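Local coordinates for SusD homolog (Bacteroides ovatus, PDB 4F53), which probably binds mucin O-glycans at the outer membrane, as a TPR-like lipoprotein of the SusD and RagB family, at residues A295-R306 with Y392-S400. Sequence-based numbering, arbitrary orientation.
Sequences AYTGEESYVGLR and YKDPLKGQS
Gln399 reaches across to Thr297 and grips it with both ends of its amide. OE1 of Gln399 accepts from Thr297 N at 3.0 Å along a nearly straight N-H (166°), while NE2 of Gln399 gives a proton to Thr297 OG1, 2.9 Å away and close to the amide plane. A carboxamide suits this place because it offers acceptor and donor side by side to a backbone N-H and a hydroxyl of one residue. A bend at chi2 (-67°) folds the Gln399 chain so that its amide lies against Tyr296, the amide and ring planes 54° apart. A leucine here would probably leave Thr297 N and OG1 without these partners and the bridging water without its OE1 acceptor.

That water donates to Gln399 OE1 and Ala295 O and accepts from Ser400 N; a second joins Tyr296 OH to Pro395 O. The Tyr296 ring carries Gly298 N 3.5 Å above its centre, its hydroxyl donates to Glu299 O (2.8 Å), and its edge meets Pro395 O, 3.6 Å from CE1 of Tyr296. Glycine fits at Gly298 because a CB would clash with Tyr296 OH.

Apolar contact takes over further along. Val303 CG2 lies 3.8 Å from Pro395 CG and equally far from Tyr392 CE1, at the ring edge; a short branched side chain suits this corner, one methyl touching both. Tyr392 OH makes a weak, unsettled hydrogen bond to Gly304 O (2.9 Å), since a third water, bound to Arg306 N, may take its proton instead.

The loop between helix 288-291 and strand 332-335 thus meets that between helices 379-383 and 423-438, shaped by an Asx turn at Asp394, about 28 Å from the chain centre to the contact's centre. Phe288 packs on Val303, Pro395 and Leu396; Tyr392 lies against Ala265 and Cys269 of helix 265-273.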
# COMPACT_ATOMS: atom_id res chain seq x y z
N ALA A 295 1.48 13.76 34.53
CA ALA A 295 0.49 13.06 35.35
C ALA A 295 0.55 11.54 35.08
O ALA A 295 0.10 10.75 35.91
CB ALA A 295 -0.90 13.60 35.10
N TYR A 296 1.13 11.13 33.92
CA TYR A 296 1.29 9.73 33.50
C TYR A 296 2.22 8.97 34.46
O TYR A 296 3.35 9.42 34.72
CB TYR A 296 1.83 9.68 32.06
CG TYR A 296 2.09 8.29 31.53
CD1 TYR A 296 1.04 7.42 31.25
CD2 TYR A 296 3.39 7.87 31.24
CE1 TYR A 296 1.28 6.13 30.76
CE2 TYR A 296 3.63 6.62 30.68
CZ TYR A 296 2.58 5.74 30.47
OH TYR A 296 2.82 4.49 29.96
N THR A 297 1.75 7.82 34.99
CA THR A 297 2.48 7.03 36.00
C THR A 297 3.23 5.83 35.41
O THR A 297 4.03 5.21 36.12
CB THR A 297 1.53 6.54 37.11
OG1 THR A 297 0.64 5.55 36.59
CG2 THR A 297 0.74 7.68 37.75
N GLY A 298 2.96 5.50 34.16
CA GLY A 298 3.61 4.38 33.50
C GLY A 298 5.00 4.71 32.99
O GLY A 298 5.62 5.70 33.39
N GLU A 299 5.49 3.87 32.08
CA GLU A 299 6.79 3.99 31.43
C GLU A 299 6.61 4.35 29.95
O GLU A 299 5.54 4.11 29.39
CB GLU A 299 7.57 2.67 31.56
CG GLU A 299 7.80 2.20 33.00
CD GLU A 299 7.20 0.87 33.43
OE1 GLU A 299 6.84 0.04 32.55
OE2 GLU A 299 7.10 0.65 34.66
N GLU A 300 7.65 4.91 29.33
CA GLU A 300 7.64 5.20 27.89
C GLU A 300 8.23 4.00 27.15
O GLU A 300 9.17 3.39 27.65
CB GLU A 300 8.39 6.50 27.52
CG GLU A 300 7.93 7.73 28.30
CD GLU A 300 6.54 8.33 28.11
OE1 GLU A 300 5.72 7.76 27.36
OE2 GLU A 300 6.28 9.39 28.73
N SER A 301 7.64 3.63 25.99
CA SER A 301 8.11 2.50 25.18
C SER A 301 7.67 2.65 23.76
O SER A 301 7.01 3.63 23.43
CB SER A 301 7.56 1.19 25.76
OG SER A 301 6.14 1.22 25.76
N TYR A 302 8.00 1.67 22.92
CA TYR A 302 7.47 1.63 21.55
C TYR A 302 6.07 1.06 21.65
O TYR A 302 5.92 -0.12 21.98
CB TYR A 302 8.35 0.81 20.61
CG TYR A 302 9.69 1.44 20.35
CD1 TYR A 302 9.80 2.61 19.60
CD2 TYR A 302 10.86 0.84 20.80
CE1 TYR A 302 11.04 3.17 19.30
CE2 TYR A 302 12.11 1.37 20.48
CZ TYR A 302 12.19 2.54 19.74
OH TYR A 302 13.41 3.11 19.46
N VAL A 303 5.05 1.93 21.53
CA VAL A 303 3.67 1.49 21.71
C VAL A 303 2.74 2.35 20.85
O VAL A 303 2.70 3.58 20.98
CB VAL A 303 3.26 1.43 23.21
CG1 VAL A 303 3.38 2.79 23.92
CG2 VAL A 303 1.87 0.81 23.38
N GLY A 304 2.03 1.69 19.96
CA GLY A 304 1.11 2.33 19.05
C GLY A 304 -0.26 2.54 19.63
O GLY A 304 -0.54 2.14 20.77
N LEU A 305 -1.12 3.17 18.86
CA LEU A 305 -2.50 3.41 19.26
C LEU A 305 -3.42 2.39 18.54
O LEU A 305 -3.12 1.96 17.42
CB LEU A 305 -2.84 4.87 18.90
CG LEU A 305 -4.21 5.43 19.24
CD1 LEU A 305 -4.41 5.53 20.75
CD2 LEU A 305 -4.39 6.77 18.59
N ARG A 306 -4.51 1.99 19.19
CA ARG A 306 -5.46 1.07 18.61
C ARG A 306 -6.13 1.71 17.37
O ARG A 306 -6.52 2.89 17.42
CB ARG A 306 -6.52 0.69 19.67
CG ARG A 306 -7.53 -0.38 19.23
CD ARG A 306 -6.91 -1.78 19.19
NE ARG A 306 -7.86 -2.75 18.65
CZ ARG A 306 -8.71 -3.46 19.39
NH1 ARG A 306 -8.71 -3.33 20.72
NH2 ARG A 306 -9.56 -4.28 18.82
N TYR A 392 -1.96 -6.91 23.20
CA TYR A 392 -1.78 -5.47 23.29
C TYR A 392 -2.37 -4.95 24.60
O TYR A 392 -3.56 -5.11 24.86
CB TYR A 392 -2.41 -4.77 22.06
CG TYR A 392 -2.43 -3.27 22.17
CD1 TYR A 392 -1.24 -2.53 22.17
CD2 TYR A 392 -3.63 -2.57 22.29
CE1 TYR A 392 -1.25 -1.14 22.30
CE2 TYR A 392 -3.65 -1.18 22.39
CZ TYR A 392 -2.46 -0.47 22.41
OH TYR A 392 -2.49 0.90 22.46
N LYS A 393 -1.52 -4.38 25.46
CA LYS A 393 -1.95 -3.79 26.73
C LYS A 393 -2.01 -2.28 26.52
O LYS A 393 -0.95 -1.67 26.35
CB LYS A 393 -0.99 -4.17 27.88
CG LYS A 393 -1.01 -5.65 28.26
CD LYS A 393 0.18 -6.03 29.17
CE LYS A 393 -0.06 -5.81 30.66
NZ LYS A 393 1.14 -6.15 31.47
N ASP A 394 -3.23 -1.67 26.46
CA ASP A 394 -3.38 -0.22 26.30
C ASP A 394 -2.58 0.52 27.44
O ASP A 394 -2.91 0.36 28.62
CB ASP A 394 -4.88 0.20 26.29
CG ASP A 394 -5.17 1.68 26.00
OD1 ASP A 394 -4.23 2.52 26.11
OD2 ASP A 394 -6.33 2.01 25.70
N PRO A 395 -1.52 1.30 27.10
CA PRO A 395 -0.72 1.96 28.17
C PRO A 395 -1.48 3.03 28.96
O PRO A 395 -1.01 3.47 30.03
CB PRO A 395 0.46 2.56 27.41
CG PRO A 395 -0.02 2.71 26.01
CD PRO A 395 -0.97 1.58 25.76
N LEU A 396 -2.64 3.44 28.44
CA LEU A 396 -3.45 4.47 29.09
C LEU A 396 -4.53 3.89 30.02
O LEU A 396 -5.17 4.64 30.76
CB LEU A 396 -4.07 5.40 28.04
CG LEU A 396 -3.07 6.32 27.28
CD1 LEU A 396 -3.79 7.21 26.32
CD2 LEU A 396 -2.25 7.18 28.25
N LYS A 397 -4.69 2.55 30.03
CA LYS A 397 -5.65 1.83 30.89
C LYS A 397 -5.39 2.17 32.38
O LYS A 397 -4.26 2.05 32.86
CB LYS A 397 -5.60 0.32 30.65
CG LYS A 397 -6.62 -0.45 31.48
CD LYS A 397 -6.22 -1.89 31.64
CE LYS A 397 -7.15 -2.63 32.56
NZ LYS A 397 -6.86 -4.08 32.57
N GLY A 398 -6.43 2.65 33.06
CA GLY A 398 -6.37 3.04 34.46
C GLY A 398 -5.70 4.38 34.77
O GLY A 398 -5.64 4.76 35.94
N GLN A 399 -5.18 5.09 33.74
CA GLN A 399 -4.52 6.40 33.94
C GLN A 399 -5.56 7.49 34.26
O GLN A 399 -6.75 7.31 34.02
CB GLN A 399 -3.66 6.80 32.72
CG GLN A 399 -2.39 5.96 32.53
CD GLN A 399 -1.36 6.16 33.63
OE1 GLN A 399 -0.99 7.28 33.99
NE2 GLN A 399 -0.81 5.07 34.14
N SER A 400 -5.09 8.61 34.83
CA SER A 400 -5.91 9.74 35.26
C SER A 400 -6.74 10.35 34.12
O SER A 400 -6.18 10.78 33.10
CB SER A 400 -5.04 10.81 35.90
OG SER A 400 -5.86 11.75 36.57
O HOH W 1 -2.42 8.67 35.85
O HOH W 2 1.23 2.20 31.25
O HOH W 3 -4.75 2.18 22.16